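Local coordinates for protein N-acetylglucosamine 2-epimerase (Xylella fastidiosa, PDB 3GT5) that probably isomerises a sugar, like other N-acylglucosamine 2-epimerase enzymes, on an (alpha/alpha)6-barrel fold, at residues Thr55-Asn60 against Gly373-His378; Phe117-Tyr122 against Asp138-Leu143; Cys124-Gly129 against Tyr186-Glu191; Arg146-Ala151 against Ala162-Thr167. One frame throughout, in Å; residues are numbered along the deposited sequence.

Interaction 1 (Thr55-Asn60 against Gly373-His378)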
loop_
_atom_site.group_PDB
_atom_site.type_symbol
_atom_site.label_atom_id
_atom_site.label_comp_id
_atom_site.label_asym_id
_atom_site.label_seq_id
_atom_site.Cartn_x
_atom_site.Cartn_y
_atom_site.Cartn_z
ATOM N N THR A 55 -0.856 -0.360 -11.683
ATOM C CA THR A 55 -0.163 0.773 -11.046
ATOM C C THR A 55 0.976 0.341 -10.103
ATOM O O THR A 55 2.055 0.956 -10.095
ATOM C CB THR A 55 -1.183 1.663 -10.335
ATOM O OG1 THR A 55 -1.957 0.877 -9.412
ATOM C CG2 THR A 55 -2.100 2.365 -11.340
ATOM N N ARG A 56 0.745 -0.690 -9.289
ATOM C CA ARG A 56 1.768 -1.126 -8.338
ATOM C C ARG A 56 3.019 -1.619 -9.055
ATOM O O ARG A 56 4.124 -1.425 -8.567
ATOM C CB ARG A 56 1.221 -2.198 -7.384
ATOM C CG ARG A 56 0.384 -1.580 -6.251
ATOM C CD ARG A 56 -0.190 -2.645 -5.351
ATOM N NE ARG A 56 -1.033 -2.060 -4.307
ATOM C CZ ARG A 56 -1.586 -2.772 -3.318
ATOM N NH1 ARG A 56 -1.317 -4.063 -3.199
ATOM N NH2 ARG A 56 -2.348 -2.169 -2.403
ATOM N N PHE A 57 2.858 -2.286 -10.200
ATOM C CA PHE A 57 4.051 -2.725 -10.956
ATOM C C PHE A 57 4.877 -1.540 -11.480
ATOM O O PHE A 57 6.081 -1.638 -11.590
ATOM C CB PHE A 57 3.691 -3.598 -12.136
ATOM C CG PHE A 57 3.636 -5.069 -11.833
ATOM C CD1 PHE A 57 4.777 -5.763 -11.447
ATOM C CD2 PHE A 57 2.456 -5.773 -12.016
ATOM C CE1 PHE A 57 4.718 -7.137 -11.191
ATOM C CE2 PHE A 57 2.394 -7.157 -11.768
ATOM C CZ PHE A 57 3.538 -7.822 -11.359
ATOM N N VAL A 58 4.238 -0.417 -11.807
ATOM C CA VAL A 58 5.003 0.802 -12.135
ATOM C C VAL A 58 5.845 1.251 -10.942
ATOM O O VAL A 58 7.015 1.581 -11.091
ATOM C CB VAL A 58 4.064 1.930 -12.558
ATOM C CG1 VAL A 58 4.778 3.314 -12.637
ATOM C CG2 VAL A 58 3.417 1.607 -13.866
ATOM N N PHE A 59 5.276 1.248 -9.736
ATOM C CA PHE A 59 6.048 1.526 -8.518
ATOM C C PHE A 59 7.252 0.560 -8.377
ATOM O O PHE A 59 8.366 1.024 -8.131
ATOM C CB PHE A 59 5.120 1.492 -7.267
ATOM C CG PHE A 59 5.825 1.549 -5.960
ATOM C CD1 PHE A 59 5.907 2.743 -5.269
ATOM C CD2 PHE A 59 6.358 0.393 -5.382
ATOM C CE1 PHE A 59 6.526 2.809 -4.025
ATOM C CE2 PHE A 59 7.010 0.452 -4.120
ATOM C CZ PHE A 59 7.077 1.670 -3.450
ATOM N N ASN A 60 7.008 -0.756 -8.483
ATOM C CA ASN A 60 8.024 -1.822 -8.326
ATOM C C ASN A 60 9.230 -1.417 -9.176
ATOM O O ASN A 60 10.371 -1.386 -8.724
ATOM C CB ASN A 60 7.570 -3.160 -8.935
ATOM C CG ASN A 60 6.644 -4.004 -8.067
ATOM O OD1 ASN A 60 6.101 -3.556 -7.047
ATOM N ND2 ASN A 60 6.489 -5.305 -8.478
ATOM N N GLY A 373 -3.696 -7.499 -7.563
ATOM C CA GLY A 373 -3.528 -6.645 -6.389
ATOM C C GLY A 373 -2.144 -6.797 -5.744
ATOM O O GLY A 373 -1.603 -5.834 -5.173
ATOM N N LYS A 374 -1.546 -7.983 -5.817
ATOM C CA LYS A 374 -0.230 -8.201 -5.158
ATOM C C LYS A 374 0.896 -8.176 -6.160
ATOM O O LYS A 374 0.892 -8.950 -7.109
ATOM C CB LYS A 374 -0.202 -9.523 -4.395
ATOM C CG LYS A 374 1.156 -9.930 -3.890
ATOM C CD LYS A 374 1.060 -10.989 -2.771
ATOM C CE LYS A 374 2.374 -11.416 -2.200
ATOM N NZ LYS A 374 3.320 -11.999 -3.205
ATOM N N THR A 375 1.854 -7.283 -5.941
ATOM C CA THR A 375 3.034 -7.191 -6.764
ATOM C C THR A 375 4.263 -7.177 -5.905
ATOM O O THR A 375 5.357 -6.969 -6.411
ATOM C CB THR A 375 3.036 -5.934 -7.682
ATOM O OG1 THR A 375 3.303 -4.785 -6.874
ATOM C CG2 THR A 375 1.727 -5.811 -8.385
ATOM N N ASP A 376 4.114 -7.436 -4.605
ATOM C CA ASP A 376 5.172 -7.173 -3.612
ATOM C C ASP A 376 5.638 -5.697 -3.552
ATOM O O ASP A 376 6.745 -5.381 -3.102
ATOM C CB ASP A 376 6.352 -8.163 -3.798
ATOM C CG ASP A 376 6.014 -9.551 -3.254
ATOM O OD1 ASP A 376 6.409 -9.851 -2.107
ATOM O OD2 ASP A 376 5.329 -10.303 -3.952
ATOM N N TYR A 377 4.787 -4.799 -4.027
ATOM C CA TYR A 377 4.880 -3.369 -3.711
ATOM C C TYR A 377 4.995 -3.162 -2.202
ATOM O O TYR A 377 5.833 -2.384 -1.747
ATOM C CB TYR A 377 3.688 -2.579 -4.357
ATOM C CG TYR A 377 3.044 -1.538 -3.431
ATOM C CD1 TYR A 377 3.477 -0.207 -3.401
ATOM C CD2 TYR A 377 2.030 -1.901 -2.607
ATOM C CE1 TYR A 377 2.857 0.743 -2.563
ATOM C CE2 TYR A 377 1.409 -1.004 -1.773
ATOM C CZ TYR A 377 1.823 0.301 -1.730
ATOM O OH TYR A 377 1.148 1.117 -0.850
ATOM N N HIS A 378 4.228 -3.894 -1.385
ATOM C CA HIS A 378 4.315 -3.695 0.042
ATOM C C HIS A 378 5.651 -4.171 0.613
ATOM O O HIS A 378 6.174 -3.522 1.537
ATOM C CB HIS A 378 3.236 -4.455 0.826
ATOM C CG HIS A 378 1.883 -3.848 0.786
ATOM N ND1 HIS A 378 1.533 -2.758 1.548
ATOM C CD2 HIS A 378 0.765 -4.218 0.117
ATOM C CE1 HIS A 378 0.252 -2.490 1.364
ATOM N NE2 HIS A 378 -0.236 -3.355 0.493
HETATM O O HOH W 1 -3.028 -3.658 -0.078
#
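Asn60 grips Thr375 with both ends of its carboxamide. ND2 donates to the backbone O of Thr375 at 2.9 Å, close to the amide plane. OD1 accepts from Thr375 OG1 at 3.1 Å. The hydroxyl is set toward Asn60 by a first torsion that puts OG1 between its own backbone N and carbonyl carbon (chi1 74°), while the methyl CG2, anti to the carbonyl carbon, lies over the face of Phe57, 3.8 Å from the ring centroid in a CH-pi contact. Tyr377 approaches Phe59 edge-on in a T-shaped pair, its CD1 3.5 Å from Phe59 CD2. The extended chain of Arg56 crosses Tyr377, the guanidinium and ring planes 27° apart, and Tyr377 CD2 lies over one guanidinium face. Arg56 NH1 makes a short but weak, bent hydrogen bond to Gly373 O at 2.7 Å, and a water joins Arg56 NH2 to His378 NE2. Farther out, Glu180 holds Tyr377 OH, Glu314 holds His378 ND1, and Phe117 of helix 112-127 lies against Arg56. Rings and a methyl thus pack the seam between helix 51-68 and the start of helix 377-387, while the buried carboxamide, guanidinium and imidazole each find polar partners within it.

Interaction 2 (Phe117-Tyr122 against Asp138-Leu143)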
loop_
_atom_site.group_PDB
_atom_site.type_symbol
_atom_site.label_atom_id
_atom_site.label_comp_id
_atom_site.label_asym_id
_atom_site.label_seq_id
_atom_site.Cartn_x
_atom_site.Cartn_y
_atom_site.Cartn_z
ATOM N N PHE A 117 -3.552 4.935 -6.286
ATOM C CA PHE A 117 -2.537 4.148 -6.999
ATOM C C PHE A 117 -2.110 4.726 -8.333
ATOM O O PHE A 117 -0.938 4.744 -8.652
ATOM C CB PHE A 117 -2.817 2.653 -6.961
ATOM C CG PHE A 117 -2.444 2.062 -5.650
ATOM C CD1 PHE A 117 -1.098 1.763 -5.356
ATOM C CD2 PHE A 117 -3.368 1.956 -4.590
ATOM C CE1 PHE A 117 -0.721 1.330 -4.117
ATOM C CE2 PHE A 117 -2.956 1.499 -3.325
ATOM C CZ PHE A 117 -1.639 1.199 -3.085
ATOM N N VAL A 118 -3.038 5.305 -9.061
ATOM C CA VAL A 118 -2.691 6.054 -10.265
ATOM C C VAL A 118 -1.790 7.248 -9.947
ATOM O O VAL A 118 -0.752 7.439 -10.625
ATOM C CB VAL A 118 -3.982 6.477 -10.987
ATOM C CG1 VAL A 118 -3.676 7.555 -12.088
ATOM C CG2 VAL A 118 -4.735 5.223 -11.626
ATOM N N MET A 119 -2.138 8.040 -8.906
ATOM C CA MET A 119 -1.302 9.191 -8.448
ATOM C C MET A 119 0.109 8.725 -8.064
ATOM O O MET A 119 1.121 9.329 -8.451
ATOM C CB MET A 119 -1.958 9.998 -7.328
ATOM C CG MET A 119 -1.142 11.193 -6.893
ATOM S SD MET A 119 -0.952 12.544 -8.204
ATOM C CE MET A 119 -2.335 13.618 -7.671
ATOM N N LEU A 120 0.185 7.605 -7.358
ATOM C CA LEU A 120 1.460 7.034 -6.998
ATOM C C LEU A 120 2.259 6.617 -8.243
ATOM O O LEU A 120 3.476 6.933 -8.318
ATOM C CB LEU A 120 1.254 5.824 -6.076
ATOM C CG LEU A 120 2.549 5.158 -5.599
ATOM C CD1 LEU A 120 3.365 6.102 -4.684
ATOM C CD2 LEU A 120 2.267 3.824 -4.866
ATOM N N ALA A 121 1.613 5.952 -9.209
ATOM C CA ALA A 121 2.315 5.517 -10.431
ATOM C C ALA A 121 2.854 6.758 -11.191
ATOM O O ALA A 121 3.989 6.776 -11.708
ATOM C CB ALA A 121 1.421 4.670 -11.344
ATOM N N TYR A 122 2.032 7.791 -11.303
ATOM C CA TYR A 122 2.483 8.998 -12.032
ATOM C C TYR A 122 3.623 9.704 -11.283
ATOM O O TYR A 122 4.558 10.229 -11.930
ATOM C CB TYR A 122 1.310 9.961 -12.272
ATOM C CG TYR A 122 0.244 9.477 -13.243
ATOM C CD1 TYR A 122 0.507 8.519 -14.245
ATOM C CD2 TYR A 122 -1.045 10.023 -13.210
ATOM C CE1 TYR A 122 -0.479 8.077 -15.109
ATOM C CE2 TYR A 122 -2.024 9.614 -14.127
ATOM C CZ TYR A 122 -1.730 8.653 -15.080
ATOM O OH TYR A 122 -2.696 8.224 -15.964
ATOM N N ASP A 138 -1.103 16.597 -12.235
ATOM C CA ASP A 138 -2.010 17.725 -12.128
ATOM C C ASP A 138 -3.423 17.348 -12.627
ATOM O O ASP A 138 -4.416 17.698 -11.991
ATOM C CB ASP A 138 -1.448 18.978 -12.825
ATOM C CG ASP A 138 -2.404 20.149 -12.735
ATOM O OD1 ASP A 138 -2.858 20.526 -11.609
ATOM O OD2 ASP A 138 -2.776 20.634 -13.826
ATOM N N GLU A 139 -3.518 16.576 -13.703
ATOM C CA GLU A 139 -4.812 16.110 -14.257
ATOM C C GLU A 139 -5.523 15.242 -13.234
ATOM O O GLU A 139 -6.741 15.370 -13.071
ATOM C CB GLU A 139 -4.535 15.312 -15.533
ATOM C CG GLU A 139 -5.621 14.440 -16.206
ATOM C CD GLU A 139 -4.940 13.381 -17.073
ATOM O OE1 GLU A 139 -4.666 12.248 -16.561
ATOM O OE2 GLU A 139 -4.545 13.727 -18.222
ATOM N N THR A 140 -4.753 14.391 -12.526
ATOM C CA THR A 140 -5.343 13.488 -11.513
ATOM C C THR A 140 -5.798 14.309 -10.294
ATOM O O THR A 140 -6.888 14.084 -9.778
ATOM C CB THR A 140 -4.339 12.408 -11.110
ATOM O OG1 THR A 140 -3.884 11.733 -12.288
ATOM C CG2 THR A 140 -4.974 11.380 -10.122
ATOM N N TRP A 141 -4.992 15.272 -9.869
ATOM C CA TRP A 141 -5.396 16.196 -8.787
ATOM C C TRP A 141 -6.747 16.881 -9.164
ATOM O O TRP A 141 -7.693 16.957 -8.352
ATOM C CB TRP A 141 -4.300 17.246 -8.548
ATOM C CG TRP A 141 -4.693 18.328 -7.581
ATOM C CD1 TRP A 141 -5.359 19.489 -7.894
ATOM C CD2 TRP A 141 -4.501 18.358 -6.169
ATOM N NE1 TRP A 141 -5.566 20.222 -6.775
ATOM C CE2 TRP A 141 -5.041 19.566 -5.704
ATOM C CE3 TRP A 141 -3.865 17.505 -5.243
ATOM C CZ2 TRP A 141 -5.018 19.929 -4.362
ATOM C CZ3 TRP A 141 -3.838 17.875 -3.925
ATOM C CH2 TRP A 141 -4.398 19.080 -3.490
ATOM N N CYS A 142 -6.824 17.399 -10.382
ATOM C CA CYS A 142 -8.035 18.105 -10.814
ATOM C C CYS A 142 -9.259 17.205 -10.802
ATOM O O CYS A 142 -10.313 17.622 -10.322
ATOM C CB CYS A 142 -7.847 18.744 -12.166
ATOM S SG CYS A 142 -6.775 20.156 -12.050
ATOM N N LEU A 143 -9.088 15.966 -11.275
ATOM C CA LEU A 143 -10.158 14.974 -11.287
ATOM C C LEU A 143 -10.642 14.650 -9.862
ATOM O O LEU A 143 -11.871 14.621 -9.614
ATOM C CB LEU A 143 -9.674 13.688 -11.968
ATOM C CG LEU A 143 -10.798 12.661 -12.160
ATOM C CD1 LEU A 143 -11.658 12.967 -13.386
ATOM C CD2 LEU A 143 -10.171 11.242 -12.193
#
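Helices 112-127 and 133-147 meet here as an antiparallel helical hairpin, consistent with the (alpha/alpha)6-barrel of the family; the axes of the short segments approach to 10.1 Å with their directions 161° apart. The backbones come nearest at Met119 and Thr140, where the CA atoms are 6.6 Å apart. No hydrogen bond spans the two segments, and the contact rests on a few side chains. Met119 leaves its helix with CG anti to the backbone N (chi1 -178°), then bends at the next two torsions. Its methyl CE touches the backbone of the opposite helix, 3.8 Å from Trp141 N, and also meets Thr140 CB and Trp141 CB. Thr140 faces the hairpin partner between Val118 and Tyr122. Its hydroxyl is already engaged with Trp136 O one turn earlier in its own helix, which satisfies this buried group within a largely apolar seam. Around the contact, Tyr122 OH bonds to Tyr96 and Arg85, while Glu139 forms a salt bridge with Arg85, so the same arginine serves both helices. Met119 also rests on Ala181 of helix 172-189, and Trp141 on Met182. Val118 CG1 reaches Thr140 OG1 more loosely, at 4.2 Å, whereas Tyr122 presents its edge to that oxygen: Thr140 OG1 lies near the plane of the Tyr122 ring, 3.4 Å from CE2.

Interaction 3 (Cys124-Gly129 against Tyr186-Glu191)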
loop_
_atom_site.group_PDB
_atom_site.type_symbol
_atom_site.label_atom_id
_atom_site.label_comp_id
_atom_site.label_asym_id
_atom_site.label_seq_id
_atom_site.Cartn_x
_atom_site.Cartn_y
_atom_site.Cartn_z
ATOM N N CYS A 124 5.855 8.246 -9.379
ATOM C CA CYS A 124 7.002 7.407 -9.737
ATOM C C CYS A 124 7.539 7.728 -11.136
ATOM O O CYS A 124 8.778 7.812 -11.311
ATOM C CB CYS A 124 6.660 5.928 -9.659
ATOM S SG CYS A 124 6.466 5.355 -7.975
ATOM N N GLY A 125 6.649 7.913 -12.111
ATOM C CA GLY A 125 7.042 8.311 -13.459
ATOM C C GLY A 125 7.854 9.598 -13.481
ATOM O O GLY A 125 8.880 9.680 -14.194
ATOM N N LEU A 126 7.425 10.616 -12.731
ATOM C CA LEU A 126 8.183 11.868 -12.671
ATOM C C LEU A 126 9.548 11.661 -11.982
ATOM O O LEU A 126 10.555 12.223 -12.439
ATOM C CB LEU A 126 7.347 12.963 -11.971
ATOM C CG LEU A 126 7.912 14.376 -11.903
ATOM C CD1 LEU A 126 8.245 14.889 -13.322
ATOM C CD2 LEU A 126 6.951 15.290 -11.187
ATOM N N LYS A 127 9.591 10.858 -10.908
ATOM C CA LYS A 127 10.826 10.568 -10.209
ATOM C C LYS A 127 11.889 9.976 -11.116
ATOM O O LYS A 127 13.064 10.207 -10.856
ATOM C CB LYS A 127 10.608 9.601 -9.039
ATOM C CG LYS A 127 9.939 10.232 -7.793
ATOM C CD LYS A 127 9.793 9.256 -6.611
ATOM C CE LYS A 127 9.060 9.948 -5.417
ATOM N NZ LYS A 127 8.976 9.059 -4.235
ATOM N N VAL A 128 11.492 9.203 -12.124
ATOM C CA VAL A 128 12.455 8.548 -13.042
ATOM C C VAL A 128 12.726 9.406 -14.269
ATOM O O VAL A 128 13.418 8.997 -15.185
ATOM C CB VAL A 128 12.083 7.098 -13.413
ATOM C CG1 VAL A 128 11.824 6.280 -12.158
ATOM C CG2 VAL A 128 10.929 7.025 -14.430
ATOM N N GLY A 129 12.172 10.608 -14.263
ATOM C CA GLY A 129 12.521 11.640 -15.255
ATOM C C GLY A 129 11.523 11.794 -16.370
ATOM O O GLY A 129 11.815 12.477 -17.344
ATOM N N TYR A 186 4.640 14.888 -3.716
ATOM C CA TYR A 186 5.471 15.959 -3.167
ATOM C C TYR A 186 6.953 15.681 -3.395
ATOM O O TYR A 186 7.709 16.565 -3.808
ATOM C CB TYR A 186 5.238 16.144 -1.683
ATOM C CG TYR A 186 6.234 17.073 -1.020
ATOM C CD1 TYR A 186 6.200 18.434 -1.269
ATOM C CD2 TYR A 186 7.226 16.584 -0.153
ATOM C CE1 TYR A 186 7.130 19.301 -0.664
ATOM C CE2 TYR A 186 8.139 17.457 0.460
ATOM C CZ TYR A 186 8.080 18.801 0.193
ATOM O OH TYR A 186 8.976 19.646 0.827
ATOM N N GLU A 187 7.355 14.446 -3.117
ATOM C CA GLU A 187 8.756 14.059 -3.251
ATOM C C GLU A 187 9.191 14.194 -4.704
ATOM O O GLU A 187 10.321 14.624 -4.984
ATOM C CB GLU A 187 8.964 12.623 -2.750
ATOM C CG GLU A 187 8.850 12.468 -1.260
ATOM C CD GLU A 187 8.840 11.024 -0.810
ATOM O OE1 GLU A 187 8.667 10.107 -1.650
ATOM O OE2 GLU A 187 9.000 10.796 0.411
ATOM N N ALA A 188 8.297 13.891 -5.623
ATOM C CA ALA A 188 8.594 13.929 -7.080
ATOM C C ALA A 188 8.574 15.336 -7.668
ATOM O O ALA A 188 9.403 15.640 -8.510
ATOM C CB ALA A 188 7.663 13.049 -7.822
ATOM N N SER A 189 7.649 16.191 -7.208
ATOM C CA SER A 189 7.370 17.477 -7.875
ATOM C C SER A 189 7.797 18.711 -7.079
ATOM O O SER A 189 7.910 19.804 -7.652
ATOM C CB SER A 189 5.885 17.625 -8.155
ATOM O OG SER A 189 5.170 17.753 -6.961
ATOM N N GLY A 190 7.960 18.564 -5.762
ATOM C CA GLY A 190 8.175 19.653 -4.836
ATOM C C GLY A 190 6.980 20.569 -4.572
ATOM O O GLY A 190 7.137 21.570 -3.898
ATOM N N GLU A 191 5.804 20.256 -5.100
ATOM C CA GLU A 191 4.636 21.135 -4.883
ATOM C C GLU A 191 4.085 20.990 -3.477
ATOM O O GLU A 191 3.647 19.877 -3.069
ATOM C CB GLU A 191 3.563 20.875 -5.907
ATOM C CG GLU A 191 4.011 21.099 -7.344
ATOM C CD GLU A 191 2.946 20.776 -8.365
ATOM O OE1 GLU A 191 3.309 20.325 -9.481
ATOM O OE2 GLU A 191 1.745 20.981 -8.088
#
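Lys127 and Ala188 bring two helix ends unusually close, their CA atoms only 5.1 Å apart, and a salt bridge between Lys127 and Glu187 forms beside this approach. The lysine chain is extended beyond CG and brings NZ within 2.8 Å of Glu187 OE1, met nearly along its C-O axis. The other carboxylate oxygen, OE2, is hydrogen-bonded to Tyr263 OH, so the two carboxylate oxygens have different partners. Next to Glu187 in the chain, Ala188 lets the backbones draw near: its CB touches Lys127 CG at 3.6 Å. Leu126 packs here too, its CD2 3.6 Å from Ala188 O and 4.0 Å from Ser189 CB. Leu126 also packs on Ala133, Arg134 and Met137 of helix 133-147, which joins this apolar patch to the next helix. Both helices stop here. Gly129, with positive phi, is the C-prime residue of a Schellman motif, defined by its N bonded to Leu126 O at 2.9 Å and by the N of the following residue bonded to Gly125 O. Ser189 OG accepts from Glu191 N at 3.2 Å in an ST turn and also hydrogen-bonds Ala185 O, one turn earlier. Neighbouring C-terminal helix ends, of helices 112-127 and 172-189, thereby meet at the surface of the (alpha/alpha)6-barrel.

Interaction 4 (Arg146-Ala151 against Ala162-Thr167)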
loop_
_atom_site.group_PDB
_atom_site.type_symbol
_atom_site.label_atom_id
_atom_site.label_comp_id
_atom_site.label_asym_id
_atom_site.label_seq_id
_atom_site.Cartn_x
_atom_site.Cartn_y
_atom_site.Cartn_z
ATOM N N ARG A 146 -12.513 17.696 -8.459
ATOM C CA ARG A 146 -13.807 17.854 -9.134
ATOM C C ARG A 146 -14.836 16.893 -8.575
ATOM O O ARG A 146 -15.975 17.288 -8.383
ATOM C CB ARG A 146 -13.624 17.619 -10.639
ATOM C CG ARG A 146 -14.815 17.843 -11.594
ATOM C CD ARG A 146 -14.284 17.836 -13.073
ATOM N NE ARG A 146 -13.259 18.894 -13.234
ATOM C CZ ARG A 146 -11.938 18.756 -13.489
ATOM N NH1 ARG A 146 -11.325 17.566 -13.733
ATOM N NH2 ARG A 146 -11.208 19.880 -13.521
ATOM N N HIS A 147 -14.453 15.640 -8.318
ATOM C CA HIS A 147 -15.439 14.613 -7.972
ATOM C C HIS A 147 -15.345 14.019 -6.573
ATOM O O HIS A 147 -16.381 13.698 -5.964
ATOM C CB HIS A 147 -15.373 13.457 -8.961
ATOM C CG HIS A 147 -15.621 13.851 -10.379
ATOM N ND1 HIS A 147 -16.842 14.331 -10.823
ATOM C CD2 HIS A 147 -14.824 13.769 -11.472
ATOM C CE1 HIS A 147 -16.774 14.533 -12.132
ATOM N NE2 HIS A 147 -15.561 14.206 -12.549
ATOM N N PHE A 148 -14.130 13.785 -6.083
ATOM C CA PHE A 148 -13.949 12.996 -4.884
ATOM C C PHE A 148 -13.753 13.783 -3.584
ATOM O O PHE A 148 -14.101 13.341 -2.518
ATOM C CB PHE A 148 -12.745 12.057 -5.068
ATOM C CG PHE A 148 -12.989 10.957 -6.021
ATOM C CD1 PHE A 148 -13.395 9.697 -5.570
ATOM C CD2 PHE A 148 -12.809 11.150 -7.378
ATOM C CE1 PHE A 148 -13.625 8.682 -6.430
ATOM C CE2 PHE A 148 -13.057 10.096 -8.280
ATOM C CZ PHE A 148 -13.459 8.869 -7.800
ATOM N N TRP A 149 -13.107 14.938 -3.659
ATOM C CA TRP A 149 -12.756 15.684 -2.469
ATOM C C TRP A 149 -13.985 16.255 -1.775
ATOM O O TRP A 149 -14.872 16.829 -2.424
ATOM C CB TRP A 149 -11.806 16.802 -2.850
ATOM C CG TRP A 149 -11.349 17.626 -1.716
ATOM C CD1 TRP A 149 -11.463 18.982 -1.628
ATOM C CD2 TRP A 149 -10.600 17.212 -0.543
ATOM N NE1 TRP A 149 -10.893 19.434 -0.470
ATOM C CE2 TRP A 149 -10.358 18.368 0.217
ATOM C CE3 TRP A 149 -10.146 15.976 -0.051
ATOM C CZ2 TRP A 149 -9.654 18.343 1.430
ATOM C CZ3 TRP A 149 -9.447 15.954 1.151
ATOM C CH2 TRP A 149 -9.194 17.126 1.872
ATOM N N ASP A 150 -14.052 16.102 -0.464
ATOM C CA ASP A 150 -15.138 16.713 0.335
ATOM C C ASP A 150 -14.504 17.658 1.349
ATOM O O ASP A 150 -14.146 17.260 2.485
ATOM C CB ASP A 150 -15.924 15.576 0.997
ATOM C CG ASP A 150 -17.262 16.007 1.594
ATOM O OD1 ASP A 150 -17.595 17.209 1.679
ATOM O OD2 ASP A 150 -17.944 15.053 2.013
ATOM N N ALA A 151 -14.383 18.934 0.973
ATOM C CA ALA A 151 -13.679 19.910 1.830
ATOM C C ALA A 151 -14.221 20.020 3.273
ATOM O O ALA A 151 -13.459 20.229 4.216
ATOM C CB ALA A 151 -13.727 21.290 1.156
ATOM N N ALA A 162 -19.710 5.164 -13.323
ATOM C CA ALA A 162 -19.083 5.804 -14.504
ATOM C C ALA A 162 -19.623 7.217 -14.873
ATOM O O ALA A 162 -18.939 7.982 -15.541
ATOM C CB ALA A 162 -19.135 4.843 -15.707
ATOM N N GLN A 163 -20.815 7.573 -14.384
ATOM C CA GLN A 163 -21.322 8.957 -14.459
ATOM C C GLN A 163 -21.115 9.797 -13.170
ATOM O O GLN A 163 -21.708 10.867 -13.005
ATOM C CB GLN A 163 -22.804 8.918 -14.806
ATOM C CG GLN A 163 -23.086 8.621 -16.246
ATOM C CD GLN A 163 -24.529 8.965 -16.609
ATOM O OE1 GLN A 163 -25.473 8.444 -16.004
ATOM N NE2 GLN A 163 -24.708 9.858 -17.595
ATOM N N TRP A 164 -20.246 9.318 -12.260
ATOM C CA TRP A 164 -19.835 10.025 -11.061
ATOM C C TRP A 164 -20.911 10.125 -9.985
ATOM O O TRP A 164 -20.918 11.062 -9.198
ATOM C CB TRP A 164 -19.242 11.402 -11.379
ATOM C CG TRP A 164 -18.166 11.343 -12.406
ATOM C CD1 TRP A 164 -18.213 11.835 -13.669
ATOM C CD2 TRP A 164 -16.866 10.761 -12.250
ATOM N NE1 TRP A 164 -17.029 11.585 -14.318
ATOM C CE2 TRP A 164 -16.179 10.939 -13.463
ATOM C CE3 TRP A 164 -16.208 10.134 -11.192
ATOM C CZ2 TRP A 164 -14.868 10.494 -13.660
ATOM C CZ3 TRP A 164 -14.910 9.705 -11.383
ATOM C CH2 TRP A 164 -14.260 9.872 -12.610
ATOM N N ASN A 165 -21.776 9.124 -9.930
ATOM C CA ASN A 165 -22.771 9.042 -8.870
ATOM C C ASN A 165 -22.163 8.271 -7.743
ATOM O O ASN A 165 -21.867 7.089 -7.908
ATOM C CB ASN A 165 -24.024 8.321 -9.332
ATOM C CG ASN A 165 -24.788 9.109 -10.388
ATOM O OD1 ASN A 165 -25.228 10.240 -10.149
ATOM N ND2 ASN A 165 -24.933 8.523 -11.534
ATOM N N PHE A 166 -21.993 8.925 -6.611
ATOM C CA PHE A 166 -21.304 8.324 -5.470
ATOM C C PHE A 166 -22.207 7.486 -4.619
ATOM O O PHE A 166 -23.410 7.740 -4.531
ATOM C CB PHE A 166 -20.592 9.369 -4.631
ATOM C CG PHE A 166 -19.295 9.799 -5.239
ATOM C CD1 PHE A 166 -19.266 10.773 -6.212
ATOM C CD2 PHE A 166 -18.106 9.190 -4.871
ATOM C CE1 PHE A 166 -18.069 11.134 -6.804
ATOM C CE2 PHE A 166 -16.916 9.547 -5.470
ATOM C CZ PHE A 166 -16.906 10.523 -6.440
ATOM N N THR A 167 -21.632 6.438 -4.025
ATOM C CA THR A 167 -22.296 5.749 -2.903
ATOM C C THR A 167 -22.119 6.518 -1.585
ATOM O O THR A 167 -21.327 7.457 -1.479
ATOM C CB THR A 167 -21.769 4.304 -2.732
ATOM O OG1 THR A 167 -20.461 4.350 -2.143
ATOM C CG2 THR A 167 -21.714 3.570 -4.096
#
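An aromatic cluster of His147, Phe148, Trp164 and Phe166 joins the end of helix 133-147 to the loop that follows strand 155-160. The imidazole of His147 lies flat on the indole of Trp164: the centroids of the imidazole and the five-membered ring are 3.6 Å apart and the planes differ by 10°, a face-to-face stack with His147 CE1 3.4 Å from Trp164 CD1. Arg146 CG covers the opposite imidazole face, so the ring is sandwiched. Although the stack brings His147 NE2 and Trp164 NE1 close, they are not hydrogen-bonded. Phe166 turns its edge to the face of Phe148 in a T-shaped pair with perpendicular planes, Phe166 CZ sitting above the centre of the Phe148 ring. Phe166 CE1 also comes within 3.2 Å of His147 O. Between the two pairs, Phe148 CE2 meets Trp164 CZ3 rim to rim at 3.6 Å. Phe166 also makes a cation-pi contact with Lys157, and Trp164 touches Asn110 of strand 104-111. Phe148 packs on Cys112 and Leu115 of helix 112-127 and on Tyr156 of strand 155-160, and Phe166 on Ala160 of the same strand, so the cluster sits where the end of helix 133-147 meets the antiparallel sheet.

Overall arrangement
From the N terminus, helix 51-68 supplies the first side of interaction 1, whose loop closes more than 300 residues later at segment 373-378 and encloses the other three contacts. Helix 112-127 then serves both interaction 2 and interaction 3. Interaction 2 closes a short loop onto helix 133-147, while interaction 3 closes on helix 172-189, so these two cross along the chain. Interaction 4 follows interaction 2 in series and is nested within interaction 3, tying the end of helix 133-147 to the loop after strand 155-160. Phe117 links interactions 1 and 2, Cys124 meets Phe59 between interactions 1 and 3, and Leu143 touches Trp164 between interactions 2 and 4.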